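Red carotenoid protein (RCP) (Nostoc sp., PDB 5FCY) binds carotenoids such as beta-carotene in a soluble all-helical fold and probably serves photoprotection in cyanobacteria. Local coordinates at residues R76-R81 with L99-L104; A28-I33 with T144-Y149; Q107-D110 with P116-A119. All coordinates share one frame; numbering follows the deposited sequence.

Contact 1 (R76-R81 with L99-L104); sequences RDLIRR and LLFWYL. With BCR (beta-carotene), chain B.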
# COMPACT_ATOMS: atom_id res chain seq x y z
N ARG A 76 4.09 -2.17 7.49
CA ARG A 76 4.92 -3.36 7.36
C ARG A 76 4.16 -4.60 7.81
O ARG A 76 4.15 -5.63 7.12
CB ARG A 76 6.20 -3.20 8.18
CG ARG A 76 7.07 -2.02 7.77
CD ARG A 76 8.17 -1.80 8.80
NE ARG A 76 9.34 -1.15 8.22
CZ ARG A 76 10.45 -0.88 8.90
NH1 ARG A 76 10.54 -1.20 10.18
NH2 ARG A 76 11.47 -0.28 8.30
N ASP A 77 3.52 -4.53 8.99
CA ASP A 77 2.79 -5.67 9.51
C ASP A 77 1.65 -6.09 8.60
O ASP A 77 1.28 -7.27 8.56
CB ASP A 77 2.27 -5.35 10.91
CG ASP A 77 3.36 -5.34 11.97
OD1 ASP A 77 4.41 -5.98 11.75
OD2 ASP A 77 3.17 -4.68 13.01
N LEU A 78 1.06 -5.14 7.86
CA LEU A 78 0.00 -5.50 6.92
C LEU A 78 0.57 -6.27 5.74
O LEU A 78 -0.05 -7.22 5.25
CB LEU A 78 -0.73 -4.25 6.44
CG LEU A 78 -1.49 -3.43 7.49
CD1 LEU A 78 -2.25 -2.30 6.81
CD2 LEU A 78 -2.44 -4.30 8.30
N ILE A 79 1.76 -5.88 5.26
CA ILE A 79 2.37 -6.59 4.14
C ILE A 79 2.89 -7.95 4.59
O ILE A 79 2.89 -8.91 3.81
CB ILE A 79 3.48 -5.72 3.52
CG1 ILE A 79 2.88 -4.46 2.90
CG2 ILE A 79 4.27 -6.52 2.47
CD1 ILE A 79 3.88 -3.52 2.25
N ARG A 80 3.33 -8.06 5.84
CA ARG A 80 3.84 -9.31 6.38
C ARG A 80 2.74 -10.24 6.89
O ARG A 80 3.05 -11.33 7.36
CB ARG A 80 4.82 -9.03 7.52
CG ARG A 80 5.97 -8.10 7.17
CD ARG A 80 6.56 -7.50 8.45
NE ARG A 80 7.69 -6.61 8.18
CZ ARG A 80 8.48 -6.11 9.12
NH1 ARG A 80 8.29 -6.42 10.40
NH2 ARG A 80 9.49 -5.31 8.79
N ARG A 81 1.47 -9.83 6.82
CA ARG A 81 0.36 -10.64 7.31
C ARG A 81 0.47 -10.91 8.81
O ARG A 81 0.04 -11.96 9.30
CB ARG A 81 0.24 -11.96 6.54
CG ARG A 81 -0.67 -11.93 5.33
CD ARG A 81 -0.02 -11.31 4.11
NE ARG A 81 -0.49 -11.93 2.87
CZ ARG A 81 -0.16 -11.52 1.65
NH1 ARG A 81 0.63 -10.47 1.49
NH2 ARG A 81 -0.64 -12.16 0.59
N LEU A 99 -8.24 -0.72 -0.34
CA LEU A 99 -7.51 0.17 -1.24
C LEU A 99 -7.74 1.63 -0.87
O LEU A 99 -6.82 2.45 -0.95
CB LEU A 99 -7.92 -0.10 -2.68
CG LEU A 99 -7.28 0.74 -3.78
CD1 LEU A 99 -5.76 0.71 -3.68
CD2 LEU A 99 -7.73 0.24 -5.13
N LEU A 100 -8.97 1.98 -0.47
CA LEU A 100 -9.23 3.34 -0.00
C LEU A 100 -8.40 3.66 1.23
O LEU A 100 -7.87 4.77 1.36
CB LEU A 100 -10.72 3.51 0.30
CG LEU A 100 -11.68 3.36 -0.87
CD1 LEU A 100 -13.11 3.26 -0.38
CD2 LEU A 100 -11.54 4.52 -1.84
N PHE A 101 -8.28 2.70 2.15
CA PHE A 101 -7.42 2.89 3.32
C PHE A 101 -6.00 3.22 2.90
O PHE A 101 -5.38 4.15 3.44
CB PHE A 101 -7.45 1.63 4.18
CG PHE A 101 -6.37 1.58 5.22
CD1 PHE A 101 -6.47 2.35 6.37
CD2 PHE A 101 -5.26 0.77 5.05
CE1 PHE A 101 -5.47 2.31 7.33
CE2 PHE A 101 -4.26 0.73 6.01
CZ PHE A 101 -4.37 1.50 7.15
N TRP A 102 -5.45 2.47 1.94
CA TRP A 102 -4.09 2.74 1.49
C TRP A 102 -3.99 4.09 0.80
O TRP A 102 -2.92 4.71 0.82
CB TRP A 102 -3.61 1.62 0.57
CG TRP A 102 -3.07 0.45 1.33
CD1 TRP A 102 -3.70 -0.73 1.58
CD2 TRP A 102 -1.78 0.35 1.96
NE1 TRP A 102 -2.89 -1.56 2.31
CE2 TRP A 102 -1.71 -0.92 2.56
CE3 TRP A 102 -0.69 1.22 2.06
CZ2 TRP A 102 -0.58 -1.34 3.26
CZ3 TRP A 102 0.43 0.79 2.76
CH2 TRP A 102 0.47 -0.48 3.34
N TYR A 103 -5.08 4.56 0.19
CA TYR A 103 -5.07 5.90 -0.40
C TYR A 103 -4.99 6.97 0.69
O TYR A 103 -4.18 7.90 0.61
CB TYR A 103 -6.31 6.11 -1.26
CG TYR A 103 -6.37 7.50 -1.87
CD1 TYR A 103 -5.53 7.85 -2.91
CD2 TYR A 103 -7.26 8.45 -1.39
CE1 TYR A 103 -5.58 9.12 -3.47
CE2 TYR A 103 -7.32 9.71 -1.94
CZ TYR A 103 -6.47 10.04 -2.98
OH TYR A 103 -6.52 11.30 -3.54
N LEU A 104 -5.84 6.87 1.71
CA LEU A 104 -5.83 7.84 2.80
C LEU A 104 -4.49 7.88 3.50
O LEU A 104 -4.10 8.93 4.04
CB LEU A 104 -6.95 7.53 3.80
CG LEU A 104 -8.37 7.49 3.23
CD1 LEU A 104 -9.36 7.25 4.35
CD2 LEU A 104 -8.71 8.77 2.48
C1 BCR B . 10.53 4.18 5.58
C2 BCR B . 12.04 4.35 5.36
C3 BCR B . 12.68 3.23 4.55
C4 BCR B . 11.73 2.68 3.50
C5 BCR B . 10.61 3.67 3.24
C6 BCR B . 9.81 3.99 4.26
C7 BCR B . 8.33 4.18 4.17
C8 BCR B . 7.55 4.04 3.08
C9 BCR B . 6.07 4.25 3.13
C10 BCR B . 5.36 4.15 1.98
C11 BCR B . 3.90 4.32 1.87
C33 BCR B . 10.49 4.28 1.89
C31 BCR B . 10.04 5.41 6.34
C32 BCR B . 10.32 2.92 6.41
C34 BCR B . 5.44 4.58 4.46
C12 BCR B . 3.28 4.18 0.69
C13 BCR B . 1.81 4.33 0.51
C14 BCR B . 1.28 4.17 -0.73
C15 BCR B . -0.15 4.28 -1.05
C16 BCR B . -0.61 4.13 -2.30
C17 BCR B . -2.05 4.26 -2.56
C18 BCR B . -2.62 4.14 -3.78
C19 BCR B . -4.10 4.28 -3.86
C20 BCR B . -4.81 4.11 -4.98
C21 BCR B . -6.27 4.27 -4.96
C22 BCR B . -7.04 4.14 -6.05
C23 BCR B . -8.51 4.35 -5.90
C24 BCR B . -9.36 4.36 -6.94
C25 BCR B . -10.83 4.59 -6.80
C26 BCR B . -11.43 4.87 -5.65
C27 BCR B . -12.52 3.95 -5.16
C28 BCR B . -13.17 3.26 -6.36
C29 BCR B . -13.16 4.17 -7.58
C30 BCR B . -11.74 4.52 -8.01
C35 BCR B . 0.99 4.64 1.74
C36 BCR B . -1.75 3.87 -4.98
C37 BCR B . -6.37 3.83 -7.36
C38 BCR B . -11.13 6.13 -4.88
C39 BCR B . -11.72 5.89 -8.69
C40 BCR B . -11.26 3.47 -9.01
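Leu78, near the end of helix 68-79, rests one methyl against two neighbouring aromatic side chains of helix 95-110, Phe101 and Trp102. Apolar packing by Leu78 carries the direct contact. CD1 of Leu78 lies 3.7 Å from CE2 of Phe101 and 4.0 Å from CZ2 of Trp102, and it reaches both rings obliquely. Leu78 and Phe101 come at each other from opposite directions, whereas Leu78 and Trp102 slide past one another. CG of Phe101 lies anti to N (chi1 166°), which carries the ring out toward Leu78. CD2 of Phe101 also lies over the rim of one indole face, about 4.1 Å above its plane. Helix 53-64 packs on Phe101 through Leu59 and Val63.

The polar bonds go to residues outside the two segments. NE1 of Trp102 is hydrogen-bonded to OH of Tyr90, which helps fix the turn of the indole. Just past Leu78 the backbone of the helix closes in a Schellman motif, with Arg81 at positive phi.

The remaining contacts are with beta-carotene. The indole edge meets the polyene methyl C35 in plane, with CE3 of Trp102 3.8 Å away. Along the same helix, CD1 of Leu99 lies 3.8 Å from C20, CB of Tyr103 3.9 Å from C19, and CD2 of Leu100 3.5 Å from the end-ring methyl C38. Arg76, salt-bridged to Asp24, brings NH2 to 3.9 Å from C32 at the other end ring. Between the segments the hold is apolar; it backs the indole, whose edge meets the pigment, while Tyr90 satisfies its N-H.

Contact 2 (A28-I33 with T144-Y149); sequences ALFWFI and TLFRDY. With BCR (beta-carotene), chain B.
Helix 23-35 and helix 139-150 run roughly antiparallel through the buried core, where Phe30 and Ile33 of the first meet Phe146 and Tyr149 of the second. Their local axes are 13.2 Å apart at an angle of 149°, a wide spacing that large side chains bridge.

Both faces of the Phe30 ring are covered. Tyr149 turns its edge onto one face of the Phe30 ring in a T-shaped pair, with ring centroids 5.3 Å apart and planes at 89°. Its CE2 stands over the ring centre, 4.0 Å from CD2 of Phe30. CG of Tyr149 lies anti to N (chi1 168°), which sends the ring across to Phe30, and the hydroxyl beyond is hydrogen-bonded to OE1 of Gln26. Against the opposite face of Phe30 lies the polyene, with C16 of beta-carotene 3.5 Å above the ring plane and over its centre.

This is the carotenoid pocket of the helical domain that resembles the N-terminal domain of the orange carotenoid protein, and both helices contribute to it. Phe146 meets the Phe30 ring near its plane, CD1 of Phe146 standing 4.2 Å from CE1 of Phe30. It also turns its own edge to a polyene methyl, with CD2 3.9 Å from C37. From Ile33 the branch methyl CG2, anti to N, approaches the Phe146 ring obliquely, 3.4 Å from CZ. On the next residue after Phe30, CB of Trp31 is 3.7 Å from C12 of the polyene. Trp18 of helix 9-19 stacks on Tyr149 and meets the ring of Phe30 as well.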
# COMPACT_ATOMS: atom_id res chain seq x y z
N ALA A 28 7.90 1.50 -0.93
CA ALA A 28 8.46 2.54 -1.78
C ALA A 28 7.81 2.52 -3.16
O ALA A 28 7.42 3.57 -3.69
CB ALA A 28 9.98 2.36 -1.90
N LEU A 29 7.69 1.34 -3.75
CA LEU A 29 7.04 1.22 -5.05
C LEU A 29 5.61 1.76 -4.99
O LEU A 29 5.18 2.52 -5.87
CB LEU A 29 7.05 -0.24 -5.51
CG LEU A 29 6.40 -0.53 -6.86
CD1 LEU A 29 7.14 0.19 -7.97
CD2 LEU A 29 6.37 -2.02 -7.11
N PHE A 30 4.87 1.37 -3.95
CA PHE A 30 3.49 1.84 -3.81
C PHE A 30 3.43 3.36 -3.70
O PHE A 30 2.51 3.99 -4.23
CB PHE A 30 2.86 1.18 -2.58
CG PHE A 30 1.37 0.92 -2.68
CD1 PHE A 30 0.70 0.93 -3.89
CD2 PHE A 30 0.64 0.65 -1.53
CE1 PHE A 30 -0.66 0.68 -3.95
CE2 PHE A 30 -0.72 0.40 -1.59
CZ PHE A 30 -1.37 0.42 -2.80
N TRP A 31 4.41 3.96 -3.02
CA TRP A 31 4.41 5.40 -2.83
C TRP A 31 4.68 6.14 -4.13
O TRP A 31 4.02 7.14 -4.43
CB TRP A 31 5.46 5.79 -1.78
CG TRP A 31 5.78 7.25 -1.78
CD1 TRP A 31 6.88 7.85 -2.32
CD2 TRP A 31 4.99 8.30 -1.21
NE1 TRP A 31 6.83 9.20 -2.12
CE2 TRP A 31 5.68 9.51 -1.44
CE3 TRP A 31 3.77 8.34 -0.53
CZ2 TRP A 31 5.19 10.74 -1.02
CZ3 TRP A 31 3.29 9.57 -0.11
CH2 TRP A 31 4.00 10.75 -0.35
N PHE A 32 5.66 5.68 -4.92
CA PHE A 32 5.98 6.36 -6.16
C PHE A 32 4.84 6.23 -7.17
O PHE A 32 4.53 7.19 -7.88
CB PHE A 32 7.28 5.82 -6.74
CG PHE A 32 8.50 6.32 -6.02
CD1 PHE A 32 8.92 7.63 -6.16
CD2 PHE A 32 9.23 5.47 -5.21
CE1 PHE A 32 10.04 8.09 -5.50
CE2 PHE A 32 10.36 5.92 -4.54
CZ PHE A 32 10.76 7.23 -4.69
N ILE A 33 4.21 5.06 -7.24
CA ILE A 33 3.01 4.91 -8.06
C ILE A 33 1.98 5.96 -7.68
O ILE A 33 1.34 6.57 -8.55
CB ILE A 33 2.44 3.48 -7.90
CG1 ILE A 33 3.41 2.45 -8.47
CG2 ILE A 33 1.09 3.37 -8.61
CD1 ILE A 33 3.05 1.01 -8.14
N THR A 144 -7.33 -2.64 -10.79
CA THR A 144 -7.39 -4.08 -10.58
C THR A 144 -6.10 -4.60 -9.95
O THR A 144 -6.13 -5.40 -9.01
CB THR A 144 -7.66 -4.79 -11.90
OG1 THR A 144 -8.86 -4.26 -12.49
CG2 THR A 144 -7.83 -6.29 -11.70
N LEU A 145 -4.96 -4.14 -10.45
CA LEU A 145 -3.68 -4.52 -9.87
C LEU A 145 -3.61 -4.14 -8.40
O LEU A 145 -3.28 -4.97 -7.54
CB LEU A 145 -2.53 -3.87 -10.66
CG LEU A 145 -1.14 -3.92 -10.04
CD1 LEU A 145 -0.69 -5.35 -9.80
CD2 LEU A 145 -0.14 -3.19 -10.93
N PHE A 146 -3.93 -2.88 -8.08
CA PHE A 146 -3.81 -2.41 -6.71
C PHE A 146 -4.75 -3.16 -5.77
O PHE A 146 -4.36 -3.53 -4.66
CB PHE A 146 -4.11 -0.91 -6.65
CG PHE A 146 -3.24 -0.08 -7.56
CD1 PHE A 146 -1.94 -0.46 -7.83
CD2 PHE A 146 -3.73 1.08 -8.14
CE1 PHE A 146 -1.14 0.30 -8.67
CE2 PHE A 146 -2.94 1.85 -8.97
CZ PHE A 146 -1.65 1.46 -9.24
N ARG A 147 -5.99 -3.40 -6.21
CA ARG A 147 -6.93 -4.14 -5.38
C ARG A 147 -6.41 -5.52 -5.03
O ARG A 147 -6.51 -5.97 -3.88
CB ARG A 147 -8.29 -4.23 -6.08
CG ARG A 147 -9.02 -2.91 -6.19
CD ARG A 147 -10.35 -3.05 -6.91
NE ARG A 147 -11.22 -4.04 -6.28
CZ ARG A 147 -11.32 -5.31 -6.64
NH1 ARG A 147 -10.60 -5.79 -7.65
NH2 ARG A 147 -12.14 -6.13 -5.99
N ASP A 148 -5.85 -6.23 -6.02
CA ASP A 148 -5.34 -7.57 -5.76
C ASP A 148 -4.07 -7.54 -4.92
O ASP A 148 -3.80 -8.48 -4.17
CB ASP A 148 -5.06 -8.30 -7.08
CG ASP A 148 -6.29 -8.38 -7.96
OD1 ASP A 148 -7.42 -8.41 -7.43
OD2 ASP A 148 -6.13 -8.42 -9.20
N TYR A 149 -3.28 -6.46 -5.02
CA TYR A 149 -2.06 -6.36 -4.24
C TYR A 149 -2.36 -6.15 -2.76
O TYR A 149 -1.77 -6.81 -1.89
CB TYR A 149 -1.18 -5.23 -4.79
CG TYR A 149 -0.02 -4.86 -3.90
CD1 TYR A 149 0.93 -5.80 -3.52
CD2 TYR A 149 0.13 -3.56 -3.45
CE1 TYR A 149 1.99 -5.45 -2.71
CE2 TYR A 149 1.19 -3.20 -2.64
CZ TYR A 149 2.12 -4.16 -2.27
OH TYR A 149 3.17 -3.82 -1.46
C1 BCR B . 10.53 4.18 5.58
C2 BCR B . 12.04 4.35 5.36
C3 BCR B . 12.68 3.23 4.55
C4 BCR B . 11.73 2.68 3.50
C5 BCR B . 10.61 3.67 3.24
C6 BCR B . 9.81 3.99 4.26
C7 BCR B . 8.33 4.18 4.17
C8 BCR B . 7.55 4.04 3.08
C9 BCR B . 6.07 4.25 3.13
C10 BCR B . 5.36 4.15 1.98
C11 BCR B . 3.90 4.32 1.87
C33 BCR B . 10.49 4.28 1.89
C31 BCR B . 10.04 5.41 6.34
C32 BCR B . 10.32 2.92 6.41
C34 BCR B . 5.44 4.58 4.46
C12 BCR B . 3.28 4.18 0.69
C13 BCR B . 1.81 4.33 0.51
C14 BCR B . 1.28 4.17 -0.73
C15 BCR B . -0.15 4.28 -1.05
C16 BCR B . -0.61 4.13 -2.30
C17 BCR B . -2.05 4.26 -2.56
C18 BCR B . -2.62 4.14 -3.78
C19 BCR B . -4.10 4.28 -3.86
C20 BCR B . -4.81 4.11 -4.98
C21 BCR B . -6.27 4.27 -4.96
C22 BCR B . -7.04 4.14 -6.05
C23 BCR B . -8.51 4.35 -5.90
C24 BCR B . -9.36 4.36 -6.94
C25 BCR B . -10.83 4.59 -6.80
C26 BCR B . -11.43 4.87 -5.65
C27 BCR B . -12.52 3.95 -5.16
C28 BCR B . -13.17 3.26 -6.36
C29 BCR B . -13.16 4.17 -7.58
C30 BCR B . -11.74 4.52 -8.01
C35 BCR B . 0.99 4.64 1.74
C36 BCR B . -1.75 3.87 -4.98
C37 BCR B . -6.37 3.83 -7.36
C38 BCR B . -11.13 6.13 -4.88
C39 BCR B . -11.72 5.89 -8.69
C40 BCR B . -11.26 3.47 -9.01

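Contact 3 (Q107-D110 with P116-A119); sequences QGMD and PFPA. With BCR (beta-carotene), chain B.
Met109 and Phe117 meet where the loop that follows helix 95-110 passes beside its last turn, and what joins them is apolar packing. The methyl CE of Met109 lies 3.8 Å from CB of Phe117 and 4.1 Å from C of Pro116. It comes in at the edge of the Phe117 ring, near the ring plane. A bend at the last torsion of Met109 (chi3 70°) swings CE off the line of the side chain, toward Phe117.

The methionine reaches the carotenoid with both its last atoms. SD of Met109 is 3.7 Å from C11 of the polyene, and CE is equally far, 3.7 Å, from the methyl C34.

In fold terms, this is the last turn of helix 95-110 against the extended loop leading to helix 125-136; backbone hydrogen bonding links Gly108 with Ile114 in the turn between them. The loop covers the pigment close to one of its end rings. With CG anti to N (chi1 -174°), the Phe117 ring extends toward the pigment, CD1 lying 3.8 Å from C8, while the end-ring methyl C33 lies at an oblique angle to the same ring.

Pro118 packs on that ring too: its CD sits 3.4 Å above the plane of the Phe117 ring, toward the rim, and 3.7 Å from C33. Helix 23-35 completes the aromatic cluster, with Trp31 stacked on Phe117 and Phe32 meeting it edge-to-face.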
# COMPACT_ATOMS: atom_id res chain seq x y z
N GLN A 107 -2.44 10.17 1.24
CA GLN A 107 -2.85 11.54 1.49
C GLN A 107 -2.34 12.02 2.84
O GLN A 107 -1.78 13.12 2.95
CB GLN A 107 -4.37 11.66 1.42
CG GLN A 107 -4.91 11.98 0.04
CD GLN A 107 -6.36 12.39 0.07
OE1 GLN A 107 -7.01 12.36 1.12
NE2 GLN A 107 -6.89 12.79 -1.08
N GLY A 108 -2.52 11.21 3.88
CA GLY A 108 -2.02 11.56 5.20
C GLY A 108 -0.52 11.77 5.25
O GLY A 108 -0.02 12.39 6.19
N MET A 109 0.21 11.27 4.25
CA MET A 109 1.65 11.48 4.17
C MET A 109 2.00 12.79 3.47
O MET A 109 2.94 13.48 3.90
CB MET A 109 2.31 10.30 3.44
CG MET A 109 2.31 9.01 4.25
SD MET A 109 2.89 7.57 3.33
CE MET A 109 4.64 7.95 3.16
N ASP A 110 1.28 13.14 2.41
CA ASP A 110 1.49 14.44 1.78
C ASP A 110 1.10 15.58 2.71
O ASP A 110 1.70 16.66 2.65
CB ASP A 110 0.68 14.54 0.48
CG ASP A 110 1.44 14.00 -0.72
OD1 ASP A 110 2.69 14.07 -0.73
OD2 ASP A 110 0.78 13.52 -1.67
N PRO A 116 6.47 10.62 7.33
CA PRO A 116 6.77 11.00 5.94
C PRO A 116 7.62 9.95 5.23
O PRO A 116 8.12 9.00 5.82
CB PRO A 116 7.53 12.32 6.10
CG PRO A 116 8.19 12.21 7.43
CD PRO A 116 7.24 11.42 8.30
N PHE A 117 7.76 10.16 3.89
CA PHE A 117 8.57 9.34 2.99
C PHE A 117 9.94 9.99 2.79
O PHE A 117 10.03 11.21 2.67
CB PHE A 117 7.87 9.20 1.64
CG PHE A 117 8.55 8.26 0.69
CD1 PHE A 117 8.21 6.92 0.65
CD2 PHE A 117 9.53 8.72 -0.18
CE1 PHE A 117 8.83 6.06 -0.23
CE2 PHE A 117 10.15 7.86 -1.06
CZ PHE A 117 9.80 6.52 -1.08
N PRO A 118 11.03 9.22 2.76
CA PRO A 118 12.36 9.85 2.69
C PRO A 118 12.75 10.22 1.26
O PRO A 118 12.57 9.45 0.32
CB PRO A 118 13.28 8.77 3.26
CG PRO A 118 12.62 7.49 2.85
CD PRO A 118 11.13 7.75 2.85
N ALA A 119 13.30 11.43 1.12
CA ALA A 119 13.69 11.93 -0.20
C ALA A 119 14.76 11.05 -0.84
O ALA A 119 14.73 10.81 -2.05
CB ALA A 119 14.20 13.37 -0.09
C1 BCR B . 10.53 4.18 5.58
C2 BCR B . 12.04 4.35 5.36
C3 BCR B . 12.68 3.23 4.55
C4 BCR B . 11.73 2.68 3.50
C5 BCR B . 10.61 3.67 3.24
C6 BCR B . 9.81 3.99 4.26
C7 BCR B . 8.33 4.18 4.17
C8 BCR B . 7.55 4.04 3.08
C9 BCR B . 6.07 4.25 3.13
C10 BCR B . 5.36 4.15 1.98
C11 BCR B . 3.90 4.32 1.87
C33 BCR B . 10.49 4.28 1.89
C31 BCR B . 10.04 5.41 6.34
C32 BCR B . 10.32 2.92 6.41
C34 BCR B . 5.44 4.58 4.46
C12 BCR B . 3.28 4.18 0.69
C13 BCR B . 1.81 4.33 0.51
C14 BCR B . 1.28 4.17 -0.73
C15 BCR B . -0.15 4.28 -1.05
C16 BCR B . -0.61 4.13 -2.30
C17 BCR B . -2.05 4.26 -2.56
C18 BCR B . -2.62 4.14 -3.78
C19 BCR B . -4.10 4.28 -3.86
C20 BCR B . -4.81 4.11 -4.98
C21 BCR B . -6.27 4.27 -4.96
C22 BCR B . -7.04 4.14 -6.05
C23 BCR B . -8.51 4.35 -5.90
C24 BCR B . -9.36 4.36 -6.94
C25 BCR B . -10.83 4.59 -6.80
C26 BCR B . -11.43 4.87 -5.65
C27 BCR B . -12.52 3.95 -5.16
C28 BCR B . -13.17 3.26 -6.36
C29 BCR B . -13.16 4.17 -7.58
C30 BCR B . -11.74 4.52 -8.01
C35 BCR B . 0.99 4.64 1.74
C36 BCR B . -1.75 3.87 -4.98
C37 BCR B . -6.37 3.83 -7.36
C38 BCR B . -11.13 6.13 -4.88
C39 BCR B . -11.72 5.89 -8.69
C40 BCR B . -11.26 3.47 -9.01

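Beta-carotene ties the three together. The touching side chains of contacts 1 and 2, whose centres are about 10 Å apart, lie on one side of the polyene, where CD2 of Trp102 packs 3.7 Å from CE2 of Phe30 and CD1 of Leu99 3.8 Å from CB of Phe146. Met109 and Phe117 of contact 3 lie on the other, the centre of that contact being about 15 Å from that of contact 1 and 16 Å from that of contact 2. Helix 95-110 serves both contact 1 and contact 3, and Trp31 joins contact 2 to contact 3, its CZ3 being 3.7 Å from CB of Met109. Along the chain, contacts 1 and 3 follow in series inside the loop that contact 2 closes.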